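Local coordinates for ABC sugar transporter, periplasmic sugar binding protein (Legionella pneumophila subsp. pneumophila, PDB 3ROT), which probably binds a sugar in the periplasm as the solute-binding component of an ABC transporter for carbohydrate uptake, at residues A[255-260]-A[267-272]; A[165-170]-A[176-181]. All coordinates share one frame; numbering follows the deposited sequence.

Contact 1. Residues A[255-260]-A[267-272]; sequences ITQLVL and NPVNIN
Q257 leaves helix 247-264 with CG opposite the carbonyl carbon (chi1 -64°) and then bends at chi2 (-147°), which carries its terminal amide across to V269. There the amide meets the peptide groups on both sides of the V269 alpha carbon, giving a two-point match between a side-chain amide and a backbone N-H and C=O of one residue. V269 N donates to Q257 OE1 at 2.9 Å; the bond is nearly straight, although the donor stands somewhat tilted from the plane of the side-chain carbonyl. The return bond, from Q257 NE2 to V269 O, measures 2.8 Å and has an N-H...O angle of 170°. It lies in the plane of the V269 carbonyl and almost in that of the Q257 amide. Gripped at its oxygen and its nitrogen, the amide is fixed in rotation, and the pairing settles which end is which.

Apolar atoms frame this polar pair. On the oxygen side, P268 CA lies 3.3 Å from Q257 OE1. V269 CG2 is 3.7 Å from Q257 OE1. At the nitrogen end I271 comes from the opposite direction, and its CD1 methyl reaches to 3.3 Å from Q257 NE2. The side chain of Q257 also rests on I90 of strand 89-92 and L108 of strand 107-109, and I271 makes backbone hydrogen bonds with F107 and G109.

Between 255-260 and 267-272, Q257 alone carries the contact from the helix side, to the loop that leads into 271-272, an outermost strand, within this chain, of a parallel sheet. A side-chain amide from the helix thus pairs with the backbone N-H and C=O of one loop residue, at the edge of a Rossmann-like alpha/beta lobe of the type I periplasmic binding proteins.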
loop_
_atom_site.group_PDB
_atom_site.type_symbol
_atom_site.label_atom_id
_atom_site.label_comp_id
_atom_site.label_asym_id
_atom_site.label_seq_id
_atom_site.Cartn_x
_atom_site.Cartn_y
_atom_site.Cartn_z
ATOM N N ILE A 255 18.473 17.104 -1.942
ATOM C CA ILE A 255 18.319 18.238 -1.022
ATOM C C ILE A 255 19.690 18.864 -0.752
ATOM O O ILE A 255 19.824 20.094 -0.670
ATOM C CB ILE A 255 17.677 17.801 0.333
ATOM C CG1 ILE A 255 16.217 17.384 0.114
ATOM C CG2 ILE A 255 17.746 18.940 1.348
ATOM C CD1 ILE A 255 15.383 18.429 -0.618
ATOM N N THR A 256 20.706 18.011 -0.629
ATOM C CA THR A 256 22.067 18.475 -0.374
ATOM C C THR A 256 22.548 19.423 -1.466
ATOM O O THR A 256 23.133 20.465 -1.176
ATOM C CB THR A 256 23.058 17.280 -0.253
ATOM O OG1 THR A 256 22.735 16.511 0.907
ATOM C CG2 THR A 256 24.508 17.770 -0.135
ATOM N N GLN A 257 22.301 19.080 -2.724
ATOM C CA GLN A 257 22.741 19.948 -3.813
ATOM C C GLN A 257 21.979 21.265 -3.847
ATOM O O GLN A 257 22.565 22.318 -4.122
ATOM C CB GLN A 257 22.596 19.253 -5.174
ATOM C CG GLN A 257 23.482 18.025 -5.352
ATOM C CD GLN A 257 23.934 17.836 -6.791
ATOM O OE1 GLN A 257 24.877 18.483 -7.251
ATOM N NE2 GLN A 257 23.251 16.954 -7.513
ATOM N N LEU A 258 20.677 21.213 -3.581
ATOM C CA LEU A 258 19.881 22.427 -3.594
ATOM C C LEU A 258 20.429 23.396 -2.561
ATOM O O LEU A 258 20.514 24.592 -2.820
ATOM C CB LEU A 258 18.404 22.121 -3.302
ATOM C CG LEU A 258 17.567 21.566 -4.460
ATOM C CD1 LEU A 258 16.184 21.189 -3.959
ATOM C CD2 LEU A 258 17.474 22.607 -5.571
ATOM N N VAL A 259 20.818 22.869 -1.402
ATOM C CA VAL A 259 21.354 23.692 -0.324
ATOM C C VAL A 259 22.751 24.229 -0.637
ATOM O O VAL A 259 22.997 25.425 -0.483
ATOM C CB VAL A 259 21.400 22.911 1.013
ATOM C CG1 VAL A 259 22.095 23.750 2.095
ATOM C CG2 VAL A 259 19.986 22.551 1.452
ATOM N N LEU A 260 23.654 23.352 -1.079
ATOM C CA LEU A 260 25.018 23.756 -1.419
ATOM C C LEU A 260 24.970 24.854 -2.473
ATOM O O LEU A 260 25.827 25.733 -2.527
ATOM C CB LEU A 260 25.820 22.565 -1.960
ATOM C CG LEU A 260 26.180 21.438 -0.983
ATOM C CD1 LEU A 260 26.840 20.284 -1.741
ATOM C CD2 LEU A 260 27.104 21.966 0.096
ATOM N N ASN A 267 27.180 25.057 -8.683
ATOM C CA ASN A 267 26.270 24.578 -9.711
ATOM C C ASN A 267 26.025 23.095 -9.445
ATOM O O ASN A 267 26.974 22.311 -9.370
ATOM C CB ASN A 267 26.904 24.754 -11.090
ATOM C CG ASN A 267 27.077 26.216 -11.472
ATOM O OD1 ASN A 267 27.970 26.565 -12.245
ATOM N ND2 ASN A 267 26.215 27.072 -10.941
ATOM N N PRO A 268 24.753 22.697 -9.259
ATOM C CA PRO A 268 24.472 21.284 -9.005
ATOM C C PRO A 268 24.760 20.463 -10.256
ATOM O O PRO A 268 24.804 21.004 -11.361
ATOM C CB PRO A 268 22.992 21.282 -8.621
ATOM C CG PRO A 268 22.454 22.476 -9.316
ATOM C CD PRO A 268 23.534 23.508 -9.113
ATOM N N VAL A 269 24.961 19.165 -10.074
ATOM C CA VAL A 269 25.248 18.297 -11.201
ATOM C C VAL A 269 24.317 17.083 -11.265
ATOM O O VAL A 269 23.688 16.705 -10.260
ATOM C CB VAL A 269 26.714 17.827 -11.162
ATOM C CG1 VAL A 269 27.638 19.038 -11.219
ATOM C CG2 VAL A 269 26.985 17.018 -9.907
ATOM N N ASN A 270 24.216 16.502 -12.462
ATOM C CA ASN A 270 23.390 15.324 -12.694
ATOM C C ASN A 270 24.059 14.172 -11.957
ATOM O O ASN A 270 25.279 14.099 -11.901
ATOM C CB ASN A 270 23.327 14.981 -14.190
ATOM C CG ASN A 270 22.640 16.050 -15.019
ATOM O OD1 ASN A 270 23.249 16.637 -15.920
ATOM N ND2 ASN A 270 21.370 16.306 -14.730
ATOM N N ILE A 271 23.262 13.273 -11.393
ATOM C CA ILE A 271 23.809 12.129 -10.680
ATOM C C ILE A 271 22.991 10.868 -10.909
ATOM O O ILE A 271 21.815 10.823 -10.551
ATOM C CB ILE A 271 23.851 12.368 -9.156
ATOM C CG1 ILE A 271 24.741 13.562 -8.831
ATOM C CG2 ILE A 271 24.382 11.122 -8.441
ATOM C CD1 ILE A 271 24.660 13.963 -7.375
ATOM N N ASN A 272 23.615 9.855 -11.509
ATOM C CA ASN A 272 22.950 8.571 -11.732
ATOM C C ASN A 272 23.091 7.831 -10.394
ATOM O O ASN A 272 24.198 7.459 -10.005
ATOM C CB ASN A 272 23.658 7.779 -12.836
ATOM C CG ASN A 272 22.899 6.518 -13.225
ATOM O OD1 ASN A 272 22.321 5.828 -12.384
ATOM N ND2 ASN A 272 22.904 6.208 -14.515
#

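Contact 2. Residues A[165-170]-A[176-181]; sequences ELDVGT and QSRVKS
A beta-alpha connection at one end of the five-stranded parallel sheet, as counted within this chain, brings the end of strand 162-167 back against helix 172-185, which runs roughly antiparallel to it; the axes of the segments 165-167 and 176-181 come within 9.7 Å at an angle of 147°. R178 and D167 supply the polar part. The arginine chain is extended from CG to NE and passes over the backbone at the strand end, with R178 CD 3.6 Å from D167 O. Its NH1 then donates to that same carbonyl oxygen at 2.9 Å. The bond is bent, with an N-H...O angle of 138°, and the donor stands above the carbonyl plane.

With CG anti to the backbone N (chi1 166°), D167 sets its carboxylate alongside R178 and back toward G169 N. The carboxylate is turned almost perpendicular to the guanidinium, which it meets at the edge, and the D167 OD1 to R178 NH1 separation of 4.0 Å makes only a long salt bridge. D167 OD1 also receives a weak hydrogen bond from G169 N, across the turn that follows the strand.

L166 CD2 lies against the helix backbone, 3.7 Å from R178 O, and V168 CG1 makes an apolar contact with V179 CG2 at 4.4 Å. Both valines also touch L136 of the adjacent strand, and V179 packs on M206 of helix 197-208. Farther round helix 172-185, Q176, S177 and K180 pack on T19, K26 and Q23, respectively, of the second subunit.

Joined by these hydrophobic side chains and R178, strand 162-167 and helix 172-185 form the first half of a beta-alpha-beta crossover that continues to the parallel strand 191-194, the repeating unit of the Rossmann-like lobes of type I periplasmic binding proteins.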
loop_
_atom_site.group_PDB
_atom_site.type_symbol
_atom_site.label_atom_id
_atom_site.label_comp_id
_atom_site.label_asym_id
_atom_site.label_seq_id
_atom_site.Cartn_x
_atom_site.Cartn_y
_atom_site.Cartn_z
ATOM N N GLU A 165 3.260 -6.516 -23.009
ATOM C CA GLU A 165 3.161 -5.586 -21.892
ATOM C C GLU A 165 1.701 -5.499 -21.485
ATOM O O GLU A 165 0.816 -5.307 -22.318
ATOM C CB GLU A 165 3.673 -4.192 -22.258
ATOM C CG GLU A 165 3.709 -3.241 -21.056
ATOM C CD GLU A 165 4.245 -1.848 -21.384
ATOM O OE1 GLU A 165 5.258 -1.744 -22.107
ATOM O OE2 GLU A 165 3.667 -0.853 -20.903
ATOM N N LEU A 166 1.452 -5.650 -20.195
ATOM C CA LEU A 166 0.100 -5.608 -19.677
ATOM C C LEU A 166 -0.104 -4.446 -18.707
ATOM O O LEU A 166 0.676 -4.269 -17.768
ATOM C CB LEU A 166 -0.204 -6.934 -18.978
ATOM C CG LEU A 166 -1.532 -7.123 -18.250
ATOM C CD1 LEU A 166 -2.692 -6.961 -19.226
ATOM C CD2 LEU A 166 -1.544 -8.507 -17.604
ATOM N N ASP A 167 -1.144 -3.654 -18.957
ATOM C CA ASP A 167 -1.493 -2.524 -18.098
ATOM C C ASP A 167 -2.315 -3.095 -16.947
ATOM O O ASP A 167 -3.492 -3.409 -17.114
ATOM C CB ASP A 167 -2.322 -1.503 -18.885
ATOM C CG ASP A 167 -3.005 -0.466 -17.993
ATOM O OD1 ASP A 167 -2.792 -0.438 -16.758
ATOM O OD2 ASP A 167 -3.772 0.345 -18.546
ATOM N N VAL A 168 -1.696 -3.227 -15.780
ATOM C CA VAL A 168 -2.392 -3.794 -14.627
ATOM C C VAL A 168 -2.943 -2.771 -13.642
ATOM O O VAL A 168 -3.698 -3.128 -12.745
ATOM C CB VAL A 168 -1.475 -4.773 -13.848
ATOM C CG1 VAL A 168 -1.102 -5.954 -14.729
ATOM C CG2 VAL A 168 -0.216 -4.049 -13.382
ATOM N N GLY A 169 -2.584 -1.503 -13.811
ATOM C CA GLY A 169 -3.061 -0.488 -12.888
ATOM C C GLY A 169 -2.427 -0.682 -11.517
ATOM O O GLY A 169 -1.408 -1.363 -11.401
ATOM N N THR A 170 -3.018 -0.100 -10.474
ATOM C CA THR A 170 -2.458 -0.246 -9.131
ATOM C C THR A 170 -3.373 -0.954 -8.131
ATOM O O THR A 170 -2.914 -1.365 -7.065
ATOM C CB THR A 170 -2.032 1.118 -8.533
ATOM O OG1 THR A 170 -3.170 1.979 -8.424
ATOM C CG2 THR A 170 -0.976 1.778 -9.409
ATOM N N GLN A 176 -4.086 -8.750 -9.853
ATOM C CA GLN A 176 -4.177 -10.203 -9.755
ATOM C C GLN A 176 -5.099 -10.778 -10.834
ATOM O O GLN A 176 -4.758 -11.750 -11.510
ATOM C CB GLN A 176 -4.689 -10.603 -8.379
ATOM C CG GLN A 176 -3.811 -10.139 -7.236
ATOM C CD GLN A 176 -4.313 -10.632 -5.898
ATOM O OE1 GLN A 176 -5.517 -10.708 -5.674
ATOM N NE2 GLN A 176 -3.394 -10.960 -4.995
ATOM N N SER A 177 -6.260 -10.156 -10.999
ATOM C CA SER A 177 -7.233 -10.597 -11.989
ATOM C C SER A 177 -6.645 -10.665 -13.385
ATOM O O SER A 177 -6.669 -11.716 -14.033
ATOM C CB SER A 177 -8.434 -9.658 -11.990
ATOM O OG SER A 177 -9.110 -9.722 -10.749
ATOM N N ARG A 178 -6.101 -9.539 -13.828
ATOM C CA ARG A 178 -5.512 -9.421 -15.148
ATOM C C ARG A 178 -4.328 -10.353 -15.377
ATOM O O ARG A 178 -4.128 -10.839 -16.490
ATOM C CB ARG A 178 -5.127 -7.960 -15.398
ATOM C CG ARG A 178 -6.316 -6.998 -15.255
ATOM C CD ARG A 178 -5.926 -5.543 -15.483
ATOM N NE ARG A 178 -7.065 -4.636 -15.312
ATOM C CZ ARG A 178 -6.991 -3.308 -15.371
ATOM N NH1 ARG A 178 -5.834 -2.702 -15.600
ATOM N NH2 ARG A 178 -8.083 -2.578 -15.199
ATOM N N VAL A 179 -3.551 -10.615 -14.332
ATOM C CA VAL A 179 -2.409 -11.515 -14.448
ATOM C C VAL A 179 -2.891 -12.950 -14.610
ATOM O O VAL A 179 -2.404 -13.685 -15.465
ATOM C CB VAL A 179 -1.500 -11.428 -13.212
ATOM C CG1 VAL A 179 -0.402 -12.484 -13.287
ATOM C CG2 VAL A 179 -0.888 -10.043 -13.126
ATOM N N LYS A 180 -3.852 -13.343 -13.786
ATOM C CA LYS A 180 -4.396 -14.694 -13.854
ATOM C C LYS A 180 -5.032 -14.952 -15.214
ATOM O O LYS A 180 -4.854 -16.020 -15.787
ATOM C CB LYS A 180 -5.415 -14.900 -12.737
ATOM C CG LYS A 180 -4.776 -14.841 -11.364
ATOM C CD LYS A 180 -5.789 -14.732 -10.240
ATOM C CE LYS A 180 -6.594 -16.002 -10.076
ATOM N NZ LYS A 180 -7.452 -15.902 -8.867
ATOM N N SER A 181 -5.759 -13.967 -15.736
ATOM C CA SER A 181 -6.401 -14.118 -17.041
ATOM C C SER A 181 -5.365 -14.387 -18.122
ATOM O O SER A 181 -5.571 -15.232 -18.992
ATOM C CB SER A 181 -7.195 -12.862 -17.408
ATOM O OG SER A 181 -8.269 -12.648 -16.509
#

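How the contacts relate
The two contacts lie on opposite sides of the chain's centre, their centres about 38 Å apart and their nearest atoms about 21 Å apart, and they belong to different parallel sheets. Contact 1 is a surface contact in which a helix precedes the end strand of its sheet; contact 2 is partly buried, and there the end strand comes first and its helix follows. In each, one long polar side chain from the helix reaches backbone groups. A neutral amide makes two nearly straight bonds in contact 1, whereas a charged guanidinium makes one bent bond in contact 2, with a carboxylate at long salt-bridge distance alongside and apolar packing toward the sheet.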